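Local coordinates for protein methyltransferase (Pyrococcus horikoshii, PDB 1IXK) that probably methylates cytidine at carbon 5 in tRNA, using S-adenosyl-L-methionine as methyl donor, as a member of the RsmB/NOP family, at residues R48-K53 with L136-R141; V73-E78 with Q103-M108; G144-F149 with V168-L173. One frame throughout, in Å; residues are numbered along the deposited sequence.

Interaction 1. Residues R48-K53 with L136-R141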
ATOM      1  N   ARG A  48       0.446   2.526 -14.082  1.00 12.89           N
ATOM      2  CA  ARG A  48       1.870   2.311 -13.896  1.00 14.88           C
ATOM      3  C   ARG A  48       2.438   1.761 -15.194  1.00 13.72           C
ATOM      4  O   ARG A  48       1.882   0.836 -15.775  1.00 14.81           O
ATOM      5  CB  ARG A  48       2.084   1.299 -12.773  1.00 15.38           C
ATOM      6  CG  ARG A  48       3.518   0.859 -12.556  1.00 19.38           C
ATOM      7  CD  ARG A  48       3.544  -0.360 -11.647  1.00 15.48           C
ATOM      8  NE  ARG A  48       3.487  -1.618 -12.384  1.00 16.89           N
ATOM      9  CZ  ARG A  48       2.792  -2.686 -12.004  1.00 16.15           C
ATOM     10  NH1 ARG A  48       2.820  -3.787 -12.739  1.00 16.65           N
ATOM     11  NH2 ARG A  48       2.042  -2.650 -10.906  1.00 14.97           N
ATOM     12  N   VAL A  49       3.540   2.337 -15.655  1.00 14.70           N
ATOM     13  CA  VAL A  49       4.169   1.857 -16.882  1.00 14.03           C
ATOM     14  C   VAL A  49       4.893   0.549 -16.568  1.00 15.45           C
ATOM     15  O   VAL A  49       5.650   0.478 -15.597  1.00 13.48           O
ATOM     16  CB  VAL A  49       5.213   2.857 -17.408  1.00 14.34           C
ATOM     17  CG1 VAL A  49       5.908   2.277 -18.632  1.00 16.05           C
ATOM     18  CG2 VAL A  49       4.547   4.192 -17.735  1.00 15.88           C
ATOM     19  N   ASN A  50       4.662  -0.478 -17.379  1.00 15.28           N
ATOM     20  CA  ASN A  50       5.333  -1.754 -17.172  1.00 16.12           C
ATOM     21  C   ASN A  50       6.669  -1.697 -17.901  1.00 16.76           C
ATOM     22  O   ASN A  50       6.756  -1.955 -19.105  1.00 14.42           O
ATOM     23  CB  ASN A  50       4.485  -2.912 -17.701  1.00 16.38           C
ATOM     24  CG  ASN A  50       5.197  -4.245 -17.598  1.00 16.40           C
ATOM     25  OD1 ASN A  50       6.176  -4.383 -16.863  1.00 15.74           O
ATOM     26  ND2 ASN A  50       4.707  -5.236 -18.329  1.00 14.44           N
ATOM     27  N   THR A  51       7.713  -1.347 -17.157  1.00 16.51           N
ATOM     28  CA  THR A  51       9.043  -1.223 -17.727  1.00 18.64           C
ATOM     29  C   THR A  51       9.653  -2.549 -18.162  1.00 19.82           C
ATOM     30  O   THR A  51      10.753  -2.582 -18.712  1.00 19.97           O
ATOM     31  CB  THR A  51       9.983  -0.499 -16.756  1.00 19.39           C
ATOM     32  OG1 THR A  51      10.045  -1.211 -15.515  1.00 17.64           O
ATOM     33  CG2 THR A  51       9.468   0.912 -16.506  1.00 19.74           C
ATOM     34  N   LEU A  52       8.941  -3.645 -17.920  1.00 19.32           N
ATOM     35  CA  LEU A  52       9.425  -4.947 -18.351  1.00 22.03           C
ATOM     36  C   LEU A  52       9.188  -5.026 -19.855  1.00 23.92           C
ATOM     37  O   LEU A  52       9.834  -5.808 -20.553  1.00 23.39           O
ATOM     38  CB  LEU A  52       8.660  -6.083 -17.668  1.00 20.11           C
ATOM     39  CG  LEU A  52       9.025  -6.461 -16.230  1.00 19.89           C
ATOM     40  CD1 LEU A  52       8.147  -7.608 -15.783  1.00 17.44           C
ATOM     41  CD2 LEU A  52      10.497  -6.858 -16.151  1.00 20.29           C
ATOM     42  N   LYS A  53       8.263  -4.200 -20.345  1.00 24.14           N
ATOM     43  CA  LYS A  53       7.924  -4.188 -21.764  1.00 24.23           C
ATOM     44  C   LYS A  53       8.159  -2.881 -22.511  1.00 26.21           C
ATOM     45  O   LYS A  53       8.226  -2.880 -23.739  1.00 26.71           O
ATOM     46  CB  LYS A  53       6.466  -4.603 -21.951  1.00 24.59           C
ATOM     47  CG  LYS A  53       6.182  -6.053 -21.625  1.00 23.93           C
ATOM     48  CD  LYS A  53       4.797  -6.448 -22.104  1.00 27.15           C
ATOM     49  CE  LYS A  53       4.599  -7.950 -22.047  1.00 24.24           C
ATOM     50  NZ  LYS A  53       3.337  -8.347 -22.713  1.00 24.46           N
ATOM     51  N   LEU A 136       6.786  -5.209  -8.031  1.00  9.38           N
ATOM     52  CA  LEU A 136       8.032  -5.741  -7.476  1.00 10.51           C
ATOM     53  C   LEU A 136       8.812  -6.431  -8.591  1.00 12.97           C
ATOM     54  O   LEU A 136      10.032  -6.282  -8.693  1.00 11.08           O
ATOM     55  CB  LEU A 136       7.755  -6.764  -6.364  1.00  9.69           C
ATOM     56  CG  LEU A 136       7.034  -6.296  -5.099  1.00 10.99           C
ATOM     57  CD1 LEU A 136       6.707  -7.509  -4.230  1.00  9.14           C
ATOM     58  CD2 LEU A 136       7.897  -5.292  -4.330  1.00  8.00           C
ATOM     59  N   ALA A 137       8.100  -7.183  -9.424  1.00  9.74           N
ATOM     60  CA  ALA A 137       8.726  -7.900 -10.525  1.00 11.93           C
ATOM     61  C   ALA A 137       9.456  -6.997 -11.518  1.00  8.76           C
ATOM     62  O   ALA A 137      10.572  -7.313 -11.929  1.00  9.06           O
ATOM     63  CB  ALA A 137       7.683  -8.749 -11.265  1.00  9.49           C
ATOM     64  N   GLN A 138       8.846  -5.883 -11.915  1.00 10.22           N
ATOM     65  CA  GLN A 138       9.519  -5.016 -12.876  1.00 11.59           C
ATOM     66  C   GLN A 138      10.680  -4.271 -12.222  1.00 10.88           C
ATOM     67  O   GLN A 138      11.691  -3.996 -12.866  1.00 11.45           O
ATOM     68  CB  GLN A 138       8.525  -4.052 -13.554  1.00 12.98           C
ATOM     69  CG  GLN A 138       7.900  -2.973 -12.687  1.00 14.30           C
ATOM     70  CD  GLN A 138       6.897  -2.127 -13.465  1.00 16.44           C
ATOM     71  OE1 GLN A 138       5.825  -2.605 -13.846  1.00 16.40           O
ATOM     72  NE2 GLN A 138       7.246  -0.869 -13.712  1.00 13.29           N
ATOM     73  N   LEU A 139      10.560  -3.977 -10.933  1.00 12.75           N
ATOM     74  CA  LEU A 139      11.636  -3.296 -10.228  1.00 11.92           C
ATOM     75  C   LEU A 139      12.830  -4.244 -10.129  1.00 12.49           C
ATOM     76  O   LEU A 139      13.984  -3.810 -10.104  1.00 12.11           O
ATOM     77  CB  LEU A 139      11.167  -2.862  -8.831  1.00 13.85           C
ATOM     78  CG  LEU A 139      10.171  -1.692  -8.799  1.00 11.83           C
ATOM     79  CD1 LEU A 139       9.562  -1.558  -7.405  1.00 14.61           C
ATOM     80  CD2 LEU A 139      10.879  -0.404  -9.194  1.00 14.62           C
HETATM   81  N   MSE A 140      12.545  -5.544 -10.094  1.00 10.74           N
HETATM   82  CA  MSE A 140      13.586  -6.565 -10.013  1.00 12.34           C
HETATM   83  C   MSE A 140      14.049  -6.976 -11.415  1.00 12.31           C
HETATM   84  O   MSE A 140      14.923  -7.828 -11.568  1.00 11.23           O
HETATM   85  CB  MSE A 140      13.058  -7.792  -9.245  1.00 10.81           C
HETATM   86  CG  MSE A 140      12.678  -7.490  -7.785  1.00 12.85           C
HETATM   87 SE   MSE A 140      11.680  -8.781  -6.953  1.00  8.00          SE
HETATM   88  CE  MSE A 140      12.899  -9.972  -6.641  1.00 15.27           C
ATOM     89  N   ARG A 141      13.448  -6.367 -12.434  1.00 12.68           N
ATOM     90  CA  ARG A 141      13.788  -6.653 -13.824  1.00 14.17           C
ATOM     91  C   ARG A 141      13.767  -8.147 -14.158  1.00 14.16           C
ATOM     92  O   ARG A 141      14.670  -8.670 -14.815  1.00 12.91           O
ATOM     93  CB  ARG A 141      15.157  -6.051 -14.148  1.00 15.08           C
ATOM     94  CG  ARG A 141      15.186  -4.548 -13.916  1.00 20.56           C
ATOM     95  CD  ARG A 141      16.530  -3.929 -14.242  1.00 27.86           C
ATOM     96  NE  ARG A 141      16.507  -2.484 -14.014  1.00 33.68           N
ATOM     97  CZ  ARG A 141      17.511  -1.663 -14.307  1.00 35.83           C
ATOM     98  NH1 ARG A 141      18.627  -2.140 -14.841  1.00 37.32           N
ATOM     99  NH2 ARG A 141      17.394  -0.361 -14.076  1.00 37.60           N
TER
HETATM  100  O   HOH W   1       4.936  -5.607 -14.164  1.00 21.98           O
HETATM  101  O   HOH W   2      11.724  -3.336 -15.380  1.00 18.32           O
HETATM  102  O   HOH W   3       9.970  -0.185 -13.011  1.00 19.98           O
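The backbones of Leu-52 and Gln-138 come closest here, CA to CA 5.5 Å, where the chain leaving strand 46-49 passes the last turn of helix 131-139. The strand belongs to the small antiparallel sheet of the RsmF-type N-terminal region. The helix belongs to the Rossmann-like methyltransferase fold, and the contact ties the two together. Gln-138 carries most of it. Its CG sits between the backbone N and the carbonyl carbon (chi1 68°), and the chain then runs out extended to place CD. The amide grips the strand end with both its nitrogen and its oxygen. NE2 donates to Val-49 O at 2.8 Å, a fairly straight bond of 162° that lies in the planes of both groups. OE1 accepts from Arg-48 NE at 2.9 Å. That bond is more bent, 136°, and NE stands well above the carbonyl plane. Guanidinium and amide planes are almost perpendicular. The rest of the guanidinium is also engaged: NH2 bonds to Gln-103 OE1 and Gly-131 O, and NH1 to Ser-134 OG. These bonds hold the group beside the predicted S-adenosyl-L-methionine loop. Asn-50 OD1 accepts from Leu-52 N, an Asx turn. Its ND2 is bonded to Leu-166 O and Gly-98 O. Leu-52 supplies the apolar part, with CG packed 3.6 Å from Gln-138 CB. Its CD2 reaches Arg-141 CA, where a Schellman motif ends the helix. Two waters complete the join through Thr-51 OG1. One donates to Gln-138 O, 2.6 Å from the water oxygen. The other accepts from Gln-138 NE2 and lies 2.7 Å from Thr-51 OG1.

Interaction 2. Residues V73-E78 with Q103-M108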
ATOM      1  N   VAL A  73       2.955  10.537 -10.364  1.00 18.14           N
ATOM      2  CA  VAL A  73       2.646  10.215  -8.982  1.00 17.45           C
ATOM      3  C   VAL A  73       4.015  10.490  -8.363  1.00 16.66           C
ATOM      4  O   VAL A  73       5.016   9.892  -8.756  1.00 14.79           O
ATOM      5  CB  VAL A  73       2.232   8.730  -8.788  1.00 19.89           C
ATOM      6  CG1 VAL A  73       0.953   8.437  -9.567  1.00 19.10           C
ATOM      7  CG2 VAL A  73       3.346   7.803  -9.240  1.00 24.96           C
ATOM      8  N   PRO A  74       4.077  11.424  -7.409  1.00 16.85           N
ATOM      9  CA  PRO A  74       5.311  11.825  -6.722  1.00 17.29           C
ATOM     10  C   PRO A  74       6.253  10.712  -6.263  1.00 16.05           C
ATOM     11  O   PRO A  74       7.462  10.783  -6.478  1.00 17.41           O
ATOM     12  CB  PRO A  74       4.793  12.649  -5.548  1.00 18.91           C
ATOM     13  CG  PRO A  74       3.529  13.254  -6.091  1.00 18.76           C
ATOM     14  CD  PRO A  74       2.905  12.080  -6.800  1.00 18.25           C
ATOM     15  N   TRP A  75       5.689   9.685  -5.643  1.00 13.53           N
ATOM     16  CA  TRP A  75       6.471   8.586  -5.096  1.00 14.06           C
ATOM     17  C   TRP A  75       6.776   7.394  -6.000  1.00 15.38           C
ATOM     18  O   TRP A  75       7.331   6.398  -5.538  1.00 14.88           O
ATOM     19  CB  TRP A  75       5.786   8.100  -3.813  1.00 14.79           C
ATOM     20  CG  TRP A  75       4.313   7.810  -3.981  1.00 13.32           C
ATOM     21  CD1 TRP A  75       3.753   6.654  -4.441  1.00 13.46           C
ATOM     22  CD2 TRP A  75       3.224   8.702  -3.709  1.00 13.71           C
ATOM     23  NE1 TRP A  75       2.384   6.767  -4.463  1.00 11.62           N
ATOM     24  CE2 TRP A  75       2.031   8.011  -4.010  1.00 12.16           C
ATOM     25  CE3 TRP A  75       3.139  10.014  -3.218  1.00 14.22           C
ATOM     26  CZ2 TRP A  75       0.767   8.592  -3.861  1.00 12.88           C
ATOM     27  CZ3 TRP A  75       1.879  10.594  -3.068  1.00 16.46           C
ATOM     28  CH2 TRP A  75       0.712   9.878  -3.380  1.00 14.50           C
ATOM     29  N   ALA A  76       6.425   7.486  -7.280  1.00 13.39           N
ATOM     30  CA  ALA A  76       6.681   6.386  -8.210  1.00 13.79           C
ATOM     31  C   ALA A  76       6.966   6.936  -9.602  1.00 15.05           C
ATOM     32  O   ALA A  76       6.080   7.498 -10.250  1.00 14.60           O
ATOM     33  CB  ALA A  76       5.478   5.456  -8.248  1.00 13.85           C
ATOM     34  N   LYS A  77       8.200   6.771 -10.066  1.00 15.53           N
ATOM     35  CA  LYS A  77       8.587   7.284 -11.378  1.00 19.26           C
ATOM     36  C   LYS A  77       7.787   6.693 -12.541  1.00 19.19           C
ATOM     37  O   LYS A  77       7.629   7.338 -13.585  1.00 18.36           O
ATOM     38  CB  LYS A  77      10.081   7.050 -11.618  1.00 24.02           C
ATOM     39  CG  LYS A  77      10.498   5.595 -11.574  1.00 28.68           C
ATOM     40  CD  LYS A  77      11.952   5.415 -12.005  1.00 34.82           C
ATOM     41  CE  LYS A  77      12.899   6.208 -11.116  1.00 37.02           C
ATOM     42  NZ  LYS A  77      12.787   5.792  -9.692  1.00 38.19           N
ATOM     43  N   GLU A  78       7.288   5.475 -12.362  1.00 16.02           N
ATOM     44  CA  GLU A  78       6.509   4.798 -13.399  1.00 15.90           C
ATOM     45  C   GLU A  78       5.004   5.073 -13.304  1.00 14.87           C
ATOM     46  O   GLU A  78       4.238   4.633 -14.162  1.00 14.57           O
ATOM     47  CB  GLU A  78       6.717   3.278 -13.318  1.00 16.84           C
ATOM     48  CG  GLU A  78       8.145   2.765 -13.542  1.00 17.43           C
ATOM     49  CD  GLU A  78       9.052   2.925 -12.333  1.00 19.04           C
ATOM     50  OE1 GLU A  78       8.546   3.125 -11.207  1.00 17.61           O
ATOM     51  OE2 GLU A  78      10.285   2.831 -12.510  1.00 23.93           O
ATOM     52  N   GLN A 103      -3.883   0.853 -11.279  1.00 16.92           N
ATOM     53  CA  GLN A 103      -3.940   0.685  -9.834  1.00 16.90           C
ATOM     54  C   GLN A 103      -3.905   2.059  -9.181  1.00 16.68           C
ATOM     55  O   GLN A 103      -3.488   3.042  -9.795  1.00 15.23           O
ATOM     56  CB  GLN A 103      -2.763  -0.167  -9.335  1.00 19.78           C
ATOM     57  CG  GLN A 103      -1.391   0.436  -9.582  1.00 21.36           C
ATOM     58  CD  GLN A 103      -0.260  -0.453  -9.084  1.00 23.56           C
ATOM     59  OE1 GLN A 103       0.856  -0.380  -9.584  1.00 22.93           O
ATOM     60  NE2 GLN A 103      -0.546  -1.287  -8.087  1.00 24.63           N
ATOM     61  N   GLU A 104      -4.344   2.124  -7.932  1.00 17.06           N
ATOM     62  CA  GLU A 104      -4.371   3.382  -7.201  1.00 16.61           C
ATOM     63  C   GLU A 104      -2.963   3.913  -6.970  1.00 13.59           C
ATOM     64  O   GLU A 104      -2.014   3.142  -6.827  1.00 15.38           O
ATOM     65  CB  GLU A 104      -5.070   3.184  -5.858  1.00 19.59           C
ATOM     66  CG  GLU A 104      -6.523   2.770  -5.977  1.00 25.68           C
ATOM     67  CD  GLU A 104      -7.139   2.467  -4.629  1.00 30.62           C
ATOM     68  OE1 GLU A 104      -7.001   3.305  -3.716  1.00 32.22           O
ATOM     69  OE2 GLU A 104      -7.762   1.393  -4.483  1.00 34.12           O
ATOM     70  N   ALA A 105      -2.836   5.232  -6.925  1.00 10.90           N
ATOM     71  CA  ALA A 105      -1.541   5.862  -6.710  1.00 11.93           C
ATOM     72  C   ALA A 105      -0.903   5.367  -5.416  1.00 11.31           C
ATOM     73  O   ALA A 105       0.272   5.008  -5.394  1.00 10.71           O
ATOM     74  CB  ALA A 105      -1.695   7.377  -6.665  1.00 10.23           C
ATOM     75  N   SER A 106      -1.677   5.339  -4.337  1.00 13.36           N
ATOM     76  CA  SER A 106      -1.142   4.896  -3.056  1.00 13.81           C
ATOM     77  C   SER A 106      -0.573   3.481  -3.102  1.00 14.54           C
ATOM     78  O   SER A 106       0.438   3.198  -2.456  1.00 15.24           O
ATOM     79  CB  SER A 106      -2.220   4.990  -1.963  1.00 15.07           C
ATOM     80  OG  SER A 106      -3.297   4.105  -2.220  1.00 16.94           O
ATOM     81  N   SER A 107      -1.204   2.594  -3.870  1.00 11.58           N
ATOM     82  CA  SER A 107      -0.737   1.216  -3.959  1.00 13.44           C
ATOM     83  C   SER A 107       0.632   1.094  -4.642  1.00 11.77           C
ATOM     84  O   SER A 107       1.262   0.045  -4.584  1.00 11.84           O
ATOM     85  CB  SER A 107      -1.774   0.344  -4.689  1.00 15.17           C
ATOM     86  OG  SER A 107      -1.897   0.718  -6.052  1.00 25.25           O
HETATM   87  N   MSE A 108       1.090   2.170  -5.277  1.00  9.85           N
HETATM   88  CA  MSE A 108       2.385   2.169  -5.950  1.00 11.45           C
HETATM   89  C   MSE A 108       3.530   2.445  -4.973  1.00 12.05           C
HETATM   90  O   MSE A 108       4.674   2.059  -5.213  1.00 12.11           O
HETATM   91  CB  MSE A 108       2.411   3.232  -7.056  1.00 12.43           C
HETATM   92  CG  MSE A 108       1.434   2.995  -8.205  1.00 14.42           C
HETATM   93 SE   MSE A 108       1.573   4.265  -9.518  1.00  8.00          SE
HETATM   94  CE  MSE A 108      -0.040   4.115 -10.283  1.00 12.73           C
TER
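Trp-75 points the edge of its indole at the first turn of helix 105-114. NE1 donates to Ala-105 O at 2.9 Å and the bond is nearly straight, 168°. The oxygen lies in the ring plane, but NE1 stands above the plane of the carbonyl. Met-108 N bonds to the same oxygen from the opposite face, so two donors share it. One bond belongs to the helix turn and the other comes from the indole. Further along the ring edge, CZ2 rests 3.9 Å from Ala-105 CB. The indole CG lies between the backbone N and the carbonyl carbon of Trp-75 (chi1 51°), and chi2 of 84° turns the ring so that its NE1 and CZ2 edge faces Ala-105. Tyr-109 stacks on the ring, and Pro-74 CD lies over one face toward the rim.

Trp-75 is part of a type I beta turn from Val-73 to Ala-76. The turn lies in the connection between strands 69-73 and 79-82 of the small antiparallel sheet, and the helix start packs against it. Val-73 uses its two branches separately. CG1 meets Ala-105 CB at 4.1 Å, and CG2 meets the selenium of Met-108, a selenomethionine, at 4.0 Å. The Val-73 and Met-108 side chains cross at about a right angle. Met-108 is extended beyond CG, which carries SE across to the valine. Nearer its backbone, its CB touches Ala-76 CB, 4.0 Å away. Cys-46 and Cys-81, joined by a disulfide, line the same apolar patch: Ala-105 touches both, Val-73 touches Cys-81 and Met-108 touches Cys-46.

Interaction 3. Residues G144-F149 with V168-L173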
ATOM      1  N   GLY A 144      15.795 -12.550  -9.761  1.00 13.65           N
ATOM      2  CA  GLY A 144      15.457 -12.782  -8.366  1.00 13.03           C
ATOM      3  C   GLY A 144      14.197 -13.623  -8.301  1.00 13.48           C
ATOM      4  O   GLY A 144      13.811 -14.223  -9.301  1.00 12.17           O
ATOM      5  N   VAL A 145      13.553 -13.673  -7.135  1.00 14.93           N
ATOM      6  CA  VAL A 145      12.330 -14.457  -6.983  1.00 15.10           C
ATOM      7  C   VAL A 145      11.340 -13.766  -6.060  1.00 14.07           C
ATOM      8  O   VAL A 145      11.729 -13.121  -5.084  1.00 12.93           O
ATOM      9  CB  VAL A 145      12.616 -15.857  -6.385  1.00 18.80           C
ATOM     10  CG1 VAL A 145      11.328 -16.678  -6.349  1.00 19.18           C
ATOM     11  CG2 VAL A 145      13.678 -16.566  -7.197  1.00 21.45           C
ATOM     12  N   ILE A 146      10.056 -13.896  -6.377  1.00 10.63           N
ATOM     13  CA  ILE A 146       9.012 -13.311  -5.549  1.00 11.19           C
ATOM     14  C   ILE A 146       8.016 -14.392  -5.181  1.00 10.69           C
ATOM     15  O   ILE A 146       7.417 -15.005  -6.059  1.00 11.72           O
ATOM     16  CB  ILE A 146       8.220 -12.219  -6.283  1.00 11.16           C
ATOM     17  CG1 ILE A 146       9.135 -11.043  -6.637  1.00 13.74           C
ATOM     18  CG2 ILE A 146       7.050 -11.765  -5.407  1.00 10.18           C
ATOM     19  CD1 ILE A 146       8.525 -10.100  -7.661  1.00 13.64           C
ATOM     20  N   TYR A 147       7.855 -14.635  -3.885  1.00 11.18           N
ATOM     21  CA  TYR A 147       6.886 -15.621  -3.418  1.00 11.91           C
ATOM     22  C   TYR A 147       5.624 -14.864  -3.009  1.00 12.71           C
ATOM     23  O   TYR A 147       5.707 -13.846  -2.320  1.00 12.35           O
ATOM     24  CB  TYR A 147       7.427 -16.388  -2.202  1.00 15.35           C
ATOM     25  CG  TYR A 147       8.538 -17.364  -2.518  1.00 19.79           C
ATOM     26  CD1 TYR A 147       9.868 -16.950  -2.579  1.00 19.17           C
ATOM     27  CD2 TYR A 147       8.255 -18.707  -2.765  1.00 23.72           C
ATOM     28  CE1 TYR A 147      10.892 -17.851  -2.876  1.00 23.67           C
ATOM     29  CE2 TYR A 147       9.269 -19.618  -3.063  1.00 26.80           C
ATOM     30  CZ  TYR A 147      10.585 -19.184  -3.115  1.00 26.69           C
ATOM     31  OH  TYR A 147      11.588 -20.089  -3.386  1.00 27.66           O
ATOM     32  N   ALA A 148       4.462 -15.352  -3.437  1.00 10.62           N
ATOM     33  CA  ALA A 148       3.189 -14.719  -3.093  1.00 12.50           C
ATOM     34  C   ALA A 148       2.194 -15.808  -2.701  1.00 12.38           C
ATOM     35  O   ALA A 148       2.311 -16.952  -3.146  1.00 10.50           O
ATOM     36  CB  ALA A 148       2.656 -13.912  -4.271  1.00 13.47           C
ATOM     37  N   PHE A 149       1.222 -15.443  -1.868  1.00 14.01           N
ATOM     38  CA  PHE A 149       0.223 -16.386  -1.366  1.00 15.68           C
ATOM     39  C   PHE A 149      -1.207 -15.870  -1.516  1.00 15.28           C
ATOM     40  O   PHE A 149      -1.486 -14.701  -1.248  1.00 18.22           O
ATOM     41  CB  PHE A 149       0.470 -16.669   0.125  1.00 16.79           C
ATOM     42  CG  PHE A 149       1.886 -17.063   0.456  1.00 17.94           C
ATOM     43  CD1 PHE A 149       2.920 -16.132   0.388  1.00 17.81           C
ATOM     44  CD2 PHE A 149       2.180 -18.362   0.857  1.00 17.79           C
ATOM     45  CE1 PHE A 149       4.227 -16.491   0.716  1.00 19.57           C
ATOM     46  CE2 PHE A 149       3.486 -18.731   1.188  1.00 20.06           C
ATOM     47  CZ  PHE A 149       4.511 -17.794   1.117  1.00 18.40           C
ATOM     48  N   VAL A 168       5.718 -11.057 -16.691  1.00 15.73           N
ATOM     49  CA  VAL A 168       6.404 -11.307 -15.425  1.00 12.75           C
ATOM     50  C   VAL A 168       6.824 -12.774 -15.356  1.00 13.85           C
ATOM     51  O   VAL A 168       5.990 -13.674 -15.483  1.00 13.62           O
ATOM     52  CB  VAL A 168       5.483 -10.968 -14.242  1.00 13.67           C
ATOM     53  CG1 VAL A 168       6.156 -11.355 -12.924  1.00 13.10           C
ATOM     54  CG2 VAL A 168       5.157  -9.475 -14.266  1.00 10.58           C
ATOM     55  N   LEU A 169       8.113 -13.013 -15.128  1.00 10.77           N
ATOM     56  CA  LEU A 169       8.640 -14.376 -15.104  1.00 12.63           C
ATOM     57  C   LEU A 169       9.228 -14.856 -13.781  1.00 12.81           C
ATOM     58  O   LEU A 169       9.592 -16.028 -13.661  1.00 12.93           O
ATOM     59  CB  LEU A 169       9.733 -14.508 -16.175  1.00 14.34           C
ATOM     60  CG  LEU A 169       9.369 -14.092 -17.605  1.00 14.58           C
ATOM     61  CD1 LEU A 169      10.618 -14.065 -18.476  1.00 17.49           C
ATOM     62  CD2 LEU A 169       8.341 -15.060 -18.159  1.00 17.29           C
ATOM     63  N   ASN A 170       9.314 -13.973 -12.790  1.00 11.26           N
ATOM     64  CA  ASN A 170       9.942 -14.344 -11.524  1.00 11.89           C
ATOM     65  C   ASN A 170       9.045 -14.493 -10.300  1.00 13.27           C
ATOM     66  O   ASN A 170       9.541 -14.467  -9.169  1.00 14.27           O
ATOM     67  CB  ASN A 170      11.044 -13.331 -11.212  1.00 12.44           C
ATOM     68  CG  ASN A 170      10.496 -11.942 -10.982  1.00 14.38           C
ATOM     69  OD1 ASN A 170       9.326 -11.673 -11.265  1.00 14.06           O
ATOM     70  ND2 ASN A 170      11.337 -11.044 -10.477  1.00 15.59           N
ATOM     71  N   VAL A 171       7.743 -14.662 -10.506  1.00 13.33           N
ATOM     72  CA  VAL A 171       6.825 -14.808  -9.377  1.00 14.15           C
ATOM     73  C   VAL A 171       6.385 -16.254  -9.203  1.00 15.78           C
ATOM     74  O   VAL A 171       6.151 -16.965 -10.182  1.00 15.05           O
ATOM     75  CB  VAL A 171       5.556 -13.933  -9.554  1.00 14.20           C
ATOM     76  CG1 VAL A 171       4.606 -14.127  -8.364  1.00 15.59           C
ATOM     77  CG2 VAL A 171       5.941 -12.466  -9.676  1.00 14.50           C
ATOM     78  N   ILE A 172       6.300 -16.689  -7.950  1.00 15.38           N
ATOM     79  CA  ILE A 172       5.845 -18.036  -7.622  1.00 15.86           C
ATOM     80  C   ILE A 172       4.598 -17.842  -6.761  1.00 14.79           C
ATOM     81  O   ILE A 172       4.655 -17.175  -5.726  1.00 14.55           O
ATOM     82  CB  ILE A 172       6.901 -18.826  -6.814  1.00 18.82           C
ATOM     83  CG1 ILE A 172       8.168 -19.020  -7.655  1.00 21.32           C
ATOM     84  CG2 ILE A 172       6.332 -20.188  -6.411  1.00 21.43           C
ATOM     85  CD1 ILE A 172       9.257 -19.819  -6.959  1.00 23.04           C
ATOM     86  N   LEU A 173       3.476 -18.408  -7.195  1.00 13.05           N
ATOM     87  CA  LEU A 173       2.220 -18.268  -6.469  1.00 14.08           C
ATOM     88  C   LEU A 173       1.825 -19.532  -5.733  1.00 13.63           C
ATOM     89  O   LEU A 173       1.730 -20.598  -6.333  1.00 15.31           O
ATOM     90  CB  LEU A 173       1.091 -17.893  -7.433  1.00 16.17           C
ATOM     91  CG  LEU A 173       1.193 -16.569  -8.187  1.00 20.29           C
ATOM     92  CD1 LEU A 173       0.090 -16.504  -9.247  1.00 21.43           C
ATOM     93  CD2 LEU A 173       1.084 -15.416  -7.215  1.00 17.34           C
TER
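Ile-146 is bonded to segment 168-173 through both its N and its O. Its N donates to Asn-170 O at 2.9 Å, and its O accepts from Ile-172 N at 2.8 Å. Ala-148 N then donates to Ile-172 O. The strand segments run parallel, 23° apart. On one face, Ile-172 CD1 touches both Val-145 CG1, at 3.8 Å, and Tyr-147 CE2, at 3.9 Å. Ile-172 CG1 is anti to the carbonyl carbon (chi1 -63°), and the chain runs on extended (chi2 -179°) to bring CD1 there. The Tyr-147 and Ile-172 side chains lie side by side, pointing the same way. On the other face, Ile-146 CD1 meets Val-171 CG2, and Ala-148 CB meets Leu-173 CD2 at 3.7 Å. Asn-170 lies just before the second strand. Its CB packs on Gly-144 O, and its ND2 bonds to Asp-143 O. Further out, Ile-146 touches Thr-133 and Leu-136 of helix 131-139, while Val-171 and Leu-173 rest on helix 153-166. Ala-148 also touches Pro-129, a predicted S-adenosyl-L-methionine-binding residue. With helix 153-166 as the connection, the two strands form a beta-alpha-beta unit of the Rossmann-like fold of class I methyltransferases.

Interaction 1 joins the small antiparallel sheet to helix 131-139 of the methyltransferase core. Interaction 2 packs a turn of that sheet on helix 105-114, and interaction 3 lies within the core. The first two touch directly. Val-49 N lies 2.8 Å from Glu-78 O, a probable hydrogen bond, and Gln-138 NE2 packs 3.7 Å from Glu-78 CG. Interactions 1 and 3 meet where Ala-137 N comes 3.4 Å from Ile-146 CD1. Interactions 2 and 3 do not touch; their nearest atoms are about 11 Å apart. The side chains of Arg-48 and Ala-148 are each about 4 Å from Gly-131 and Pro-129 respectively, both predicted to bind S-adenosyl-L-methionine. The side chain of Ser-106 is about 5 Å from that of Cys-247, the predicted nucleophile.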